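Local coordinates for Aureochrome1-like protein (Ochromonas danica, PDB 6I20) that probably senses blue light, binding flavin mononucleotide in a PAS-type LOV domain of the aureochrome kind, at residues Q35-L40 with C53-G58; K9-A14 with L113-K118; V66-K71 with T79-L84. All coordinates share one frame; numbering follows the deposited sequence. Where two conformers were deposited one is given.

Overall arrangement
The chain opens with helix 6-13, which supplies the first half of contact 2. It then runs through strands 18-21 and 30-33 into helix 35-41. Contact 1 closes the first loop, where 53-58 comes back to pack against Phe37 of that helix. Contact 3 follows in series. After helix 63-75 the chain turns back, and strand 79-86 runs antiparallel along it, closing a short loop at one edge of the sheet. Strand 92-103 comes next. Strand 109-119 finally meets the N-terminal helix and closes contact 2, whose long loop holds both other contacts. Contacts 1 and 2 also touch through Phe37 and Gln116, and contacts 1 and 3 through Gln57 and Val66. All three reach the flavin mononucleotide.

Contact 1 of 3, residues Q35-L40 with C53-G58; sequences QGFLTL and CRFLQG. With FMN (flavin mononucleotide), chain E; EDO (1,2-ethanediol), chain G.
Phe37 of helix 35-41 packs on Cys53, Phe55 and Leu56, in the 3-10 turn of the Asn-Cys-Arg-Phe-Leu-Gln motif of LOV domains. Phe37 CB points toward the turn. CG lies anti to the backbone N (chi1 178°), which carries the ring on in that direction. At the far rim CE1 meets Leu56 CD1, coming from the opposite direction, at 3.8 Å. Phe55 CZ comes to the edge of the Phe37 ring, near its plane.

Cys53 has two deposited conformers, and both SG distances hold only for the one given. In it, Phe37 CZ appears to lie 3.7 Å from Cys53 SG, an oblique sulfur-aromatic contact. SG is then 3.6 Å from FMN C4A, consistent with the cysteine that bonds to this carbon in illuminated LOV domains.

Past the turn, Gln57 NE2 donates to FMN O2 and to FMN O4', each at 3.0 Å, with a weak bond to N1. Losing that amide to a leucine here would probably leave O2 and O4' without this donor and the ribityl chain less firmly held. Arg54 NH1 pairs with Asp27, while Arg54 NH2 bonds FMN O1P at 2.7 Å, with an N-H...O angle of 148°.

Contact 2 of 3, residues K9-A14 with L113-K118; sequences KALQTA and LGVQCK. With FMN (flavin mononucleotide), chain E; EDO (1,2-ethanediol), chain F.
Leu11 meets Leu113 and Val115 directly through methyl groups, and the Phe18 side chain touches both leucines. The flat groups are the Gln116 amide and the flavin ring system, beyond the strand. Gln116 NE2 lies beside FMN O4 and N5, close to the flavin plane, with the amide tilted roughly 30° from it. NE2 donates to FMN O4 at 3.0 Å, with an N-H...O angle of 147°. A weak bond runs from NE2 to FMN N5 at 3.4 Å. The Gln116 chain bends at chi2 (82°), which turns its amide to these atoms. As in other LOV domains, this glutamine probably reports the light-driven change at N5. The Gly114 backbone runs close by, with N 3.5 Å from the flavin methyl C7M.

On the helix side Leu11 CD1 does all the touching. It meets Val115 CG2 tip to tip at 3.9 Å and Leu113 CD2 tip to tip at 4.1 Å. Further along the helix, Thr13 OG1 and Thr13 N reach Lys9 O from opposite faces of its carbonyl plane.

Leu113 and Val115 point to helix 6-13, while Gln116, next along, reaches the flavin. The helix thus rests on the sheet surface turned away from the flavin, with Phe18 of strand 18-21 and Phe98 of strand 92-103 beside it.

Contact 3 of 3, residues V66-K71 with T79-L84; sequences VEKVRK and TTVVLL. With FMN (flavin mononucleotide), chain E.
Val69 and Val81 make the closest apolar contact between helix 63-75 and strand 79-86. Their side chains cross at about a right angle, with CG2 of Val69 3.6 Å from CG2 of Val81. With CG1 of Val69 anti to the backbone N (chi1 170°), CG2 faces the strand and CG1 lies 3.9 Å from FMN C1'. Val81 CG1 also touches Lys68 CB at 3.8 Å. The extended lysine chain then leads away from the strand. Nearer the start of the helix, Val66 CG2 meets Leu83 CD1 at 4.1 Å. Leu83 CD1 also approaches FMN O2. At the other end the methyl CG2 of Thr79, in the conformer given, rests against the Lys68 backbone carbonyl.

Helix 63-75 and strand 79-86 are consecutive elements of the PAS fold, the strand lying at the edge of the five-stranded antiparallel sheet. The axes of segments 66-71 and 79-84 run nearly antiparallel, at 161°, and approach to 8.6 Å. Strand 92-103 pairs with the strand, and its Ile99 touches Val69.

Among the polar interactions, Arg70 NH1 donates to FMN O2P at 2.6 Å, almost straight at 174°. Arg70 NE donates to FMN O3P at 3.0 Å, so two nitrogens of one guanidinium grip two phosphate oxygens. Arg70 NH2 forms a salt bridge with Glu67 OE1 at 2.8 Å. The bond lies in the guanidinium plane and meets the carboxylate oxygen on its anti side, somewhat out of the carboxylate plane. Glu67 thus probably helps fix the guanidinium's rotation. On the strand, the Thr79 hydroxyl bonds to Glu77 O.

Contact 1 of 3, residues Q35-L40 with C53-G58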
loop_
_atom_site.group_PDB
_atom_site.type_symbol
_atom_site.label_atom_id
_atom_site.label_comp_id
_atom_site.label_asym_id
_atom_site.label_seq_id
_atom_site.Cartn_x
_atom_site.Cartn_y
_atom_site.Cartn_z
ATOM N N GLN A 35 -8.957 6.094 6.949
ATOM C CA GLN A 35 -8.541 6.865 8.099
ATOM C C GLN A 35 -7.299 6.316 8.758
ATOM O O GLN A 35 -6.438 7.068 9.170
ATOM C CB GLN A 35 -9.691 7.005 9.129
ATOM C CG GLN A 35 -9.287 7.838 10.345
ATOM C CD GLN A 35 -8.952 9.262 9.982
ATOM O OE1 GLN A 35 -9.828 9.966 9.457
ATOM N NE2 GLN A 35 -7.682 9.693 10.202
ATOM N N GLY A 36 -7.206 5.000 8.848
ATOM C CA GLY A 36 -6.054 4.365 9.469
ATOM C C GLY A 36 -4.772 4.694 8.729
ATOM O O GLY A 36 -3.735 4.905 9.356
ATOM N N PHE A 37 -4.827 4.675 7.404
ATOM C CA PHE A 37 -3.662 5.058 6.587
ATOM C C PHE A 37 -3.244 6.494 6.876
ATOM O O PHE A 37 -2.049 6.807 7.025
ATOM C CB PHE A 37 -3.961 4.897 5.113
ATOM C CG PHE A 37 -2.842 5.304 4.196
ATOM C CD1 PHE A 37 -1.845 4.402 3.852
ATOM C CD2 PHE A 37 -2.805 6.569 3.652
ATOM C CE1 PHE A 37 -0.815 4.762 3.002
ATOM C CE2 PHE A 37 -1.766 6.920 2.797
ATOM C CZ PHE A 37 -0.788 6.030 2.461
ATOM N N LEU A 38 -4.209 7.380 6.977
ATOM C CA LEU A 38 -3.926 8.793 7.261
ATOM C C LEU A 38 -3.269 8.934 8.616
ATOM O O LEU A 38 -2.320 9.702 8.780
ATOM C CB LEU A 38 -5.187 9.639 7.155
ATOM C CG LEU A 38 -5.961 9.550 5.853
ATOM C CD1 LEU A 38 -7.234 10.365 5.953
ATOM C CD2 LEU A 38 -5.129 9.928 4.637
ATOM N N THR A 39 -3.790 8.244 9.627
ATOM C CA THR A 39 -3.231 8.332 10.960
ATOM C C THR A 39 -1.827 7.743 11.031
ATOM O O THR A 39 -0.933 8.354 11.641
ATOM C CB THR A 39 -4.142 7.668 11.967
ATOM O OG1 THR A 39 -5.399 8.352 11.896
ATOM C CG2 THR A 39 -3.574 7.763 13.381
ATOM N N LEU A 40 -1.631 6.618 10.370
ATOM C CA LEU A 40 -0.315 5.949 10.335
ATOM C C LEU A 40 0.737 6.859 9.716
ATOM O O LEU A 40 1.834 6.976 10.234
ATOM C CB LEU A 40 -0.408 4.658 9.521
ATOM C CG LEU A 40 0.904 3.968 9.153
ATOM C CD1 LEU A 40 1.594 3.497 10.429
ATOM C CD2 LEU A 40 0.603 2.813 8.194
ATOM N N CYS A 53 1.705 6.141 -4.174
ATOM C CA CYS A 53 2.110 5.879 -2.787
ATOM C C CYS A 53 3.657 5.879 -2.516
ATOM O O CYS A 53 4.080 5.824 -1.363
ATOM C CB CYS A 53 1.421 4.581 -2.289
ATOM S SG CYS A 53 0.808 4.640 -0.606
ATOM N N ARG A 54 4.468 6.028 -3.572
ATOM C CA ARG A 54 5.896 6.078 -3.388
ATOM C C ARG A 54 6.335 7.249 -2.530
ATOM O O ARG A 54 7.501 7.294 -2.127
ATOM C CB ARG A 54 6.637 6.089 -4.719
ATOM C CG ARG A 54 6.626 7.413 -5.434
ATOM C CD ARG A 54 7.506 7.409 -6.673
ATOM N NE ARG A 54 7.011 6.559 -7.729
ATOM C CZ ARG A 54 6.064 6.901 -8.593
ATOM N NH1 ARG A 54 5.499 8.099 -8.575
ATOM N NH2 ARG A 54 5.664 6.016 -9.502
ATOM N N PHE A 55 5.481 8.239 -2.290
ATOM C CA PHE A 55 5.831 9.320 -1.363
ATOM C C PHE A 55 6.201 8.875 0.046
ATOM O O PHE A 55 6.785 9.623 0.828
ATOM C CB PHE A 55 4.769 10.455 -1.321
ATOM C CG PHE A 55 3.432 10.036 -0.745
ATOM C CD1 PHE A 55 3.243 9.963 0.624
ATOM C CD2 PHE A 55 2.363 9.724 -1.575
ATOM C CE1 PHE A 55 2.023 9.576 1.136
ATOM C CE2 PHE A 55 1.149 9.312 -1.051
ATOM C CZ PHE A 55 0.986 9.210 0.301
ATOM N N LEU A 56 5.827 7.638 0.366
ATOM C CA LEU A 56 6.215 7.022 1.657
ATOM C C LEU A 56 7.641 6.524 1.711
ATOM O O LEU A 56 8.133 6.165 2.771
ATOM C CB LEU A 56 5.242 5.907 2.025
ATOM C CG LEU A 56 3.812 6.320 2.275
ATOM C CD1 LEU A 56 2.971 5.084 2.594
ATOM C CD2 LEU A 56 3.683 7.331 3.408
ATOM N N GLN A 57 8.327 6.518 0.563
ATOM C CA GLN A 57 9.681 5.959 0.514
ATOM C C GLN A 57 10.730 7.054 0.682
ATOM O O GLN A 57 10.464 8.215 0.393
ATOM C CB GLN A 57 9.875 5.242 -0.811
ATOM C CG GLN A 57 8.887 4.079 -1.006
ATOM C CD GLN A 57 8.765 3.613 -2.434
ATOM O OE1 GLN A 57 9.577 3.973 -3.314
ATOM N NE2 GLN A 57 7.743 2.764 -2.695
ATOM N N GLY A 58 11.906 6.660 1.119
ATOM C CA GLY A 58 12.988 7.618 1.349
ATOM C C GLY A 58 14.325 6.948 1.279
ATOM O O GLY A 58 14.452 5.797 0.838
HETATM N N1 FMN E . 4.833 1.758 -1.486
HETATM C C2 FMN E . 5.214 2.014 -0.216
HETATM O O2 FMN E . 6.421 2.275 -0.004
HETATM N N3 FMN E . 4.356 2.021 0.833
HETATM C C4 FMN E . 3.027 1.739 0.680
HETATM O O4 FMN E . 2.274 1.687 1.689
HETATM C C4A FMN E . 2.563 1.496 -0.645
HETATM N N5 FMN E . 1.237 1.231 -0.869
HETATM C C5A FMN E . 0.863 0.919 -2.134
HETATM C C6 FMN E . -0.489 0.617 -2.407
HETATM C C7 FMN E . -0.918 0.300 -3.653
HETATM C C7M FMN E . -2.399 -0.059 -3.909
HETATM C C8 FMN E . 0.004 0.267 -4.755
HETATM C C8M FMN E . -0.452 -0.096 -6.132
HETATM C C9 FMN E . 1.325 0.560 -4.518
HETATM C C9A FMN E . 1.794 0.861 -3.247
HETATM N N10 FMN E . 3.146 1.224 -3.017
HETATM C C10 FMN E . 3.534 1.470 -1.732
HETATM C "C1'" FMN E . 4.151 1.096 -4.066
HETATM C "C2'" FMN E . 4.378 2.337 -4.934
HETATM O "O2'" FMN E . 3.117 2.997 -5.123
HETATM C "C3'" FMN E . 4.929 1.911 -6.287
HETATM O "O3'" FMN E . 4.081 0.939 -6.923
HETATM C "C4'" FMN E . 6.341 1.370 -6.256
HETATM O "O4'" FMN E . 7.170 2.333 -5.582
HETATM C "C5'" FMN E . 6.891 1.179 -7.709
HETATM O "O5'" FMN E . 6.434 2.271 -8.574
HETATM P P FMN E . 7.343 2.604 -9.864
HETATM O O1P FMN E . 6.725 3.781 -10.512
HETATM O O2P FMN E . 8.702 2.861 -9.358
HETATM O O3P FMN E . 7.263 1.328 -10.692
HETATM C C1 EDO G . -7.498 7.853 13.861
HETATM O O1 EDO G . -8.592 8.053 14.768
HETATM C C2 EDO G . -6.973 6.430 13.994
HETATM O O2 EDO G . -7.047 5.715 12.753
#

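Contact 2 of 3, residues K9-A14 with L113-K118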
loop_
_atom_site.group_PDB
_atom_site.type_symbol
_atom_site.label_atom_id
_atom_site.label_comp_id
_atom_site.label_asym_id
_atom_site.label_seq_id
_atom_site.Cartn_x
_atom_site.Cartn_y
_atom_site.Cartn_z
ATOM N N LYS A 9 -14.960 -2.696 1.858
ATOM C CA LYS A 9 -15.924 -2.351 2.889
ATOM C C LYS A 9 -15.578 -2.999 4.217
ATOM O O LYS A 9 -15.720 -2.404 5.280
ATOM C CB LYS A 9 -17.320 -2.696 2.479
ATOM C CG LYS A 9 -17.846 -1.831 1.366
ATOM C CD LYS A 9 -19.320 -2.043 1.146
ATOM C CE LYS A 9 -19.572 -3.055 0.074
ATOM N NZ LYS A 9 -20.991 -2.945 -0.372
ATOM N N ALA A 10 -15.125 -4.257 4.174
ATOM C CA ALA A 10 -14.724 -4.921 5.400
ATOM C C ALA A 10 -13.576 -4.233 6.120
ATOM O O ALA A 10 -13.603 -4.057 7.319
ATOM C CB ALA A 10 -14.333 -6.364 5.097
ATOM N N LEU A 11 -12.546 -3.881 5.340
ATOM C CA LEU A 11 -11.363 -3.234 5.922
ATOM C C LEU A 11 -11.712 -1.836 6.455
ATOM O O LEU A 11 -11.175 -1.423 7.475
ATOM C CB LEU A 11 -10.247 -3.157 4.890
ATOM C CG LEU A 11 -9.641 -4.502 4.505
ATOM C CD1 LEU A 11 -8.775 -4.335 3.261
ATOM C CD2 LEU A 11 -8.885 -5.124 5.655
ATOM N N GLN A 12 -12.648 -1.174 5.785
ATOM C CA GLN A 12 -13.160 0.126 6.250
ATOM C C GLN A 12 -13.838 -0.027 7.620
ATOM O O GLN A 12 -13.560 0.664 8.592
ATOM C CB GLN A 12 -14.177 0.646 5.219
ATOM C CG GLN A 12 -14.683 2.068 5.420
ATOM C CD GLN A 12 -15.766 2.451 4.411
ATOM O OE1 GLN A 12 -16.675 1.675 4.106
ATOM N NE2 GLN A 12 -15.644 3.650 3.862
ATOM N N THR A 13 -14.746 -1.000 7.696
ATOM C CA THR A 13 -15.527 -1.235 8.909
ATOM C C THR A 13 -14.624 -1.632 10.060
ATOM O O THR A 13 -14.830 -1.235 11.219
ATOM C CB THR A 13 -16.549 -2.344 8.631
ATOM O OG1 THR A 13 -17.452 -1.897 7.606
ATOM C CG2 THR A 13 -17.315 -2.676 9.872
ATOM N N ALA A 14 -13.632 -2.470 9.758
ATOM C CA ALA A 14 -12.653 -2.906 10.743
ATOM C C ALA A 14 -11.576 -1.861 11.085
ATOM O O ALA A 14 -10.663 -2.119 11.861
ATOM C CB ALA A 14 -12.005 -4.203 10.271
ATOM N N LEU A 113 -5.463 -2.886 -4.354
ATOM C CA LEU A 113 -5.608 -2.701 -2.938
ATOM C C LEU A 113 -4.237 -2.789 -2.307
ATOM O O LEU A 113 -3.489 -3.716 -2.608
ATOM C CB LEU A 113 -6.489 -3.833 -2.371
ATOM C CG LEU A 113 -6.611 -3.927 -0.857
ATOM C CD1 LEU A 113 -7.297 -2.704 -0.308
ATOM C CD2 LEU A 113 -7.357 -5.204 -0.482
ATOM N N GLY A 114 -3.936 -1.863 -1.395
ATOM C CA GLY A 114 -2.715 -1.963 -0.607
ATOM C C GLY A 114 -3.056 -1.829 0.852
ATOM O O GLY A 114 -3.772 -0.909 1.245
ATOM N N VAL A 115 -2.614 -2.789 1.652
ATOM C CA VAL A 115 -2.880 -2.806 3.084
ATOM C C VAL A 115 -1.567 -2.703 3.834
ATOM O O VAL A 115 -0.664 -3.519 3.605
ATOM C CB VAL A 115 -3.636 -4.105 3.496
ATOM C CG1 VAL A 115 -3.866 -4.133 5.013
ATOM C CG2 VAL A 115 -4.938 -4.267 2.694
ATOM N N GLN A 116 -1.454 -1.718 4.722
ATOM C CA GLN A 116 -0.215 -1.435 5.432
ATOM C C GLN A 116 -0.347 -1.881 6.883
ATOM O O GLN A 116 -1.313 -1.570 7.556
ATOM C CB GLN A 116 0.091 0.066 5.411
ATOM C CG GLN A 116 0.309 0.618 4.023
ATOM C CD GLN A 116 -0.919 0.973 3.219
ATOM O OE1 GLN A 116 -2.048 1.046 3.741
ATOM N NE2 GLN A 116 -0.710 1.257 1.898
ATOM N N CYS A 117 0.675 -2.533 7.400
ATOM C CA CYS A 117 0.771 -2.840 8.817
ATOM C C CYS A 117 2.102 -2.455 9.377
ATOM O O CYS A 117 3.158 -2.903 8.924
ATOM C CB CYS A 117 0.539 -4.324 9.046
ATOM S SG CYS A 117 0.577 -4.726 10.809
ATOM N N LYS A 118 2.082 -1.575 10.366
ATOM C CA LYS A 118 3.302 -1.206 11.059
ATOM C C LYS A 118 3.785 -2.403 11.866
ATOM O O LYS A 118 3.024 -2.995 12.633
ATOM C CB LYS A 118 3.125 0.013 11.970
ATOM C CG LYS A 118 4.386 0.382 12.743
ATOM C CD LYS A 118 4.280 1.756 13.401
ATOM C CE LYS A 118 3.327 1.734 14.597
ATOM N NZ LYS A 118 3.789 0.801 15.647
HETATM N N1 FMN E . 4.833 1.758 -1.486
HETATM C C2 FMN E . 5.214 2.014 -0.216
HETATM O O2 FMN E . 6.421 2.275 -0.004
HETATM N N3 FMN E . 4.356 2.021 0.833
HETATM C C4 FMN E . 3.027 1.739 0.680
HETATM O O4 FMN E . 2.274 1.687 1.689
HETATM C C4A FMN E . 2.563 1.496 -0.645
HETATM N N5 FMN E . 1.237 1.231 -0.869
HETATM C C5A FMN E . 0.863 0.919 -2.134
HETATM C C6 FMN E . -0.489 0.617 -2.407
HETATM C C7 FMN E . -0.918 0.300 -3.653
HETATM C C7M FMN E . -2.399 -0.059 -3.909
HETATM C C8 FMN E . 0.004 0.267 -4.755
HETATM C C8M FMN E . -0.452 -0.096 -6.132
HETATM C C9 FMN E . 1.325 0.560 -4.518
HETATM C C9A FMN E . 1.794 0.861 -3.247
HETATM N N10 FMN E . 3.146 1.224 -3.017
HETATM C C10 FMN E . 3.534 1.470 -1.732
HETATM C "C1'" FMN E . 4.151 1.096 -4.066
HETATM C "C2'" FMN E . 4.378 2.337 -4.934
HETATM O "O2'" FMN E . 3.117 2.997 -5.123
HETATM C "C3'" FMN E . 4.929 1.911 -6.287
HETATM O "O3'" FMN E . 4.081 0.939 -6.923
HETATM C "C4'" FMN E . 6.341 1.370 -6.256
HETATM O "O4'" FMN E . 7.170 2.333 -5.582
HETATM C "C5'" FMN E . 6.891 1.179 -7.709
HETATM O "O5'" FMN E . 6.434 2.271 -8.574
HETATM P P FMN E . 7.343 2.604 -9.864
HETATM O O1P FMN E . 6.725 3.781 -10.512
HETATM O O2P FMN E . 8.702 2.861 -9.358
HETATM O O3P FMN E . 7.263 1.328 -10.692
HETATM C C1 EDO F . -1.185 1.393 12.541
HETATM O O1 EDO F . -2.574 1.514 12.797
HETATM C C2 EDO F . -0.771 -0.046 12.834
HETATM O O2 EDO F . -0.432 -0.788 11.654
#

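Contact 3 of 3, residues V66-K71 with T79-L84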
loop_
_atom_site.group_PDB
_atom_site.type_symbol
_atom_site.label_atom_id
_atom_site.label_comp_id
_atom_site.label_asym_id
_atom_site.label_seq_id
_atom_site.Cartn_x
_atom_site.Cartn_y
_atom_site.Cartn_z
ATOM N N VAL A 66 11.218 -2.284 -3.218
ATOM C CA VAL A 66 10.380 -1.570 -4.172
ATOM C C VAL A 66 10.294 -2.336 -5.505
ATOM O O VAL A 66 9.223 -2.422 -6.124
ATOM C CB VAL A 66 10.935 -0.113 -4.366
ATOM C CG1 VAL A 66 10.153 0.645 -5.419
ATOM C CG2 VAL A 66 10.863 0.612 -3.036
ATOM N N GLU A 67 11.396 -2.936 -5.918
ATOM C CA GLU A 67 11.421 -3.748 -7.131
ATOM C C GLU A 67 10.511 -4.969 -7.018
ATOM O O GLU A 67 9.824 -5.324 -7.969
ATOM C CB GLU A 67 12.840 -4.163 -7.467
ATOM C CG GLU A 67 12.987 -5.033 -8.694
ATOM C CD GLU A 67 12.521 -4.438 -10.023
ATOM O OE1 GLU A 67 12.459 -3.208 -10.187
ATOM O OE2 GLU A 67 12.223 -5.231 -10.952
ATOM N N LYS A 68 10.485 -5.589 -5.849
ATOM C CA LYS A 68 9.513 -6.718 -5.647
ATOM C C LYS A 68 8.058 -6.277 -5.822
ATOM O O LYS A 68 7.220 -6.987 -6.429
ATOM C CB LYS A 68 9.723 -7.316 -4.256
ATOM C CG LYS A 68 10.982 -8.092 -4.128
ATOM C CD LYS A 68 11.004 -8.963 -2.890
ATOM C CE LYS A 68 12.416 -9.453 -2.688
ATOM N NZ LYS A 68 12.536 -10.479 -1.632
ATOM N N VAL A 69 7.733 -5.098 -5.301
ATOM C CA VAL A 69 6.401 -4.559 -5.489
ATOM C C VAL A 69 6.137 -4.328 -6.986
ATOM O O VAL A 69 5.081 -4.688 -7.535
ATOM C CB VAL A 69 6.170 -3.280 -4.671
ATOM C CG1 VAL A 69 4.878 -2.627 -5.084
ATOM C CG2 VAL A 69 6.229 -3.542 -3.170
ATOM N N ARG A 70 7.102 -3.686 -7.639
ATOM C CA ARG A 70 6.967 -3.380 -9.044
ATOM C C ARG A 70 6.693 -4.618 -9.870
ATOM O O ARG A 70 5.824 -4.613 -10.732
ATOM C CB ARG A 70 8.252 -2.677 -9.505
ATOM C CG ARG A 70 8.248 -2.048 -10.871
ATOM C CD ARG A 70 9.605 -1.392 -11.106
ATOM N NE ARG A 70 9.792 -0.183 -10.277
ATOM C CZ ARG A 70 10.773 0.098 -9.397
ATOM N NH1 ARG A 70 10.719 1.270 -8.754
ATOM N NH2 ARG A 70 11.782 -0.733 -9.121
ATOM N N LYS A 71 7.470 -5.662 -9.628
ATOM C CA LYS A 71 7.343 -6.933 -10.350
ATOM C C LYS A 71 5.981 -7.596 -10.106
ATOM O O LYS A 71 5.406 -8.158 -11.044
ATOM C CB LYS A 71 8.486 -7.886 -10.002
ATOM C CG LYS A 71 9.844 -7.487 -10.578
ATOM C CD LYS A 71 10.939 -8.551 -10.349
ATOM C CE LYS A 71 12.378 -8.080 -10.657
ATOM N NZ LYS A 71 13.469 -9.079 -10.505
ATOM N N THR A 79 1.196 -9.725 -3.467
ATOM C CA THR A 79 2.558 -9.584 -3.014
ATOM C C THR A 79 2.626 -9.041 -1.590
ATOM O O THR A 79 1.833 -8.174 -1.224
ATOM C CB THR A 79 3.262 -8.640 -4.010
ATOM O OG1 THR A 79 3.147 -9.207 -5.322
ATOM C CG2 THR A 79 4.704 -8.491 -3.664
ATOM N N THR A 80 3.570 -9.563 -0.803
ATOM C CA THR A 80 3.847 -9.081 0.533
ATOM C C THR A 80 5.317 -8.655 0.558
ATOM O O THR A 80 6.203 -9.442 0.192
ATOM C CB THR A 80 3.686 -10.198 1.574
ATOM O OG1 THR A 80 2.406 -10.799 1.431
ATOM C CG2 THR A 80 3.821 -9.665 2.986
ATOM N N VAL A 81 5.559 -7.449 1.040
ATOM C CA VAL A 81 6.950 -6.990 1.288
ATOM C C VAL A 81 6.993 -6.322 2.651
ATOM O O VAL A 81 5.951 -5.872 3.193
ATOM C CB VAL A 81 7.530 -6.002 0.235
ATOM C CG1 VAL A 81 7.603 -6.627 -1.142
ATOM C CG2 VAL A 81 6.763 -4.705 0.241
ATOM N N VAL A 82 8.181 -6.250 3.212
ATOM C CA VAL A 82 8.404 -5.427 4.396
ATOM C C VAL A 82 9.437 -4.387 3.970
ATOM O O VAL A 82 10.503 -4.746 3.464
ATOM C CB VAL A 82 8.884 -6.238 5.615
ATOM C CG1 VAL A 82 9.288 -5.317 6.746
ATOM C CG2 VAL A 82 7.738 -7.134 6.075
ATOM N N LEU A 83 9.105 -3.130 4.181
ATOM C CA LEU A 83 10.032 -2.051 3.793
ATOM C C LEU A 83 9.882 -0.865 4.707
ATOM O O LEU A 83 8.863 -0.659 5.348
ATOM C CB LEU A 83 9.856 -1.681 2.320
ATOM C CG LEU A 83 8.754 -0.711 1.924
ATOM C CD1 LEU A 83 8.816 -0.420 0.416
ATOM C CD2 LEU A 83 7.351 -1.202 2.255
ATOM N N LEU A 84 10.947 -0.045 4.726
ATOM C CA LEU A 84 10.953 1.149 5.551
ATOM C C LEU A 84 10.203 2.275 4.861
ATOM O O LEU A 84 10.455 2.555 3.688
ATOM C CB LEU A 84 12.396 1.555 5.836
ATOM C CG LEU A 84 12.549 2.573 6.970
ATOM C CD1 LEU A 84 12.325 1.928 8.336
ATOM C CD2 LEU A 84 13.922 3.252 6.916
HETATM N N1 FMN E . 4.833 1.758 -1.486
HETATM C C2 FMN E . 5.214 2.014 -0.216
HETATM O O2 FMN E . 6.421 2.275 -0.004
HETATM N N3 FMN E . 4.356 2.021 0.833
HETATM C C4 FMN E . 3.027 1.739 0.680
HETATM O O4 FMN E . 2.274 1.687 1.689
HETATM C C4A FMN E . 2.563 1.496 -0.645
HETATM N N5 FMN E . 1.237 1.231 -0.869
HETATM C C5A FMN E . 0.863 0.919 -2.134
HETATM C C6 FMN E . -0.489 0.617 -2.407
HETATM C C7 FMN E . -0.918 0.300 -3.653
HETATM C C7M FMN E . -2.399 -0.059 -3.909
HETATM C C8 FMN E . 0.004 0.267 -4.755
HETATM C C8M FMN E . -0.452 -0.096 -6.132
HETATM C C9 FMN E . 1.325 0.560 -4.518
HETATM C C9A FMN E . 1.794 0.861 -3.247
HETATM N N10 FMN E . 3.146 1.224 -3.017
HETATM C C10 FMN E . 3.534 1.470 -1.732
HETATM C "C1'" FMN E . 4.151 1.096 -4.066
HETATM C "C2'" FMN E . 4.378 2.337 -4.934
HETATM O "O2'" FMN E . 3.117 2.997 -5.123
HETATM C "C3'" FMN E . 4.929 1.911 -6.287
HETATM O "O3'" FMN E . 4.081 0.939 -6.923
HETATM C "C4'" FMN E . 6.341 1.370 -6.256
HETATM O "O4'" FMN E . 7.170 2.333 -5.582
HETATM C "C5'" FMN E . 6.891 1.179 -7.709
HETATM O "O5'" FMN E . 6.434 2.271 -8.574
HETATM P P FMN E . 7.343 2.604 -9.864
HETATM O O1P FMN E . 6.725 3.781 -10.512
HETATM O O2P FMN E . 8.702 2.861 -9.358
HETATM O O3P FMN E . 7.263 1.328 -10.692
#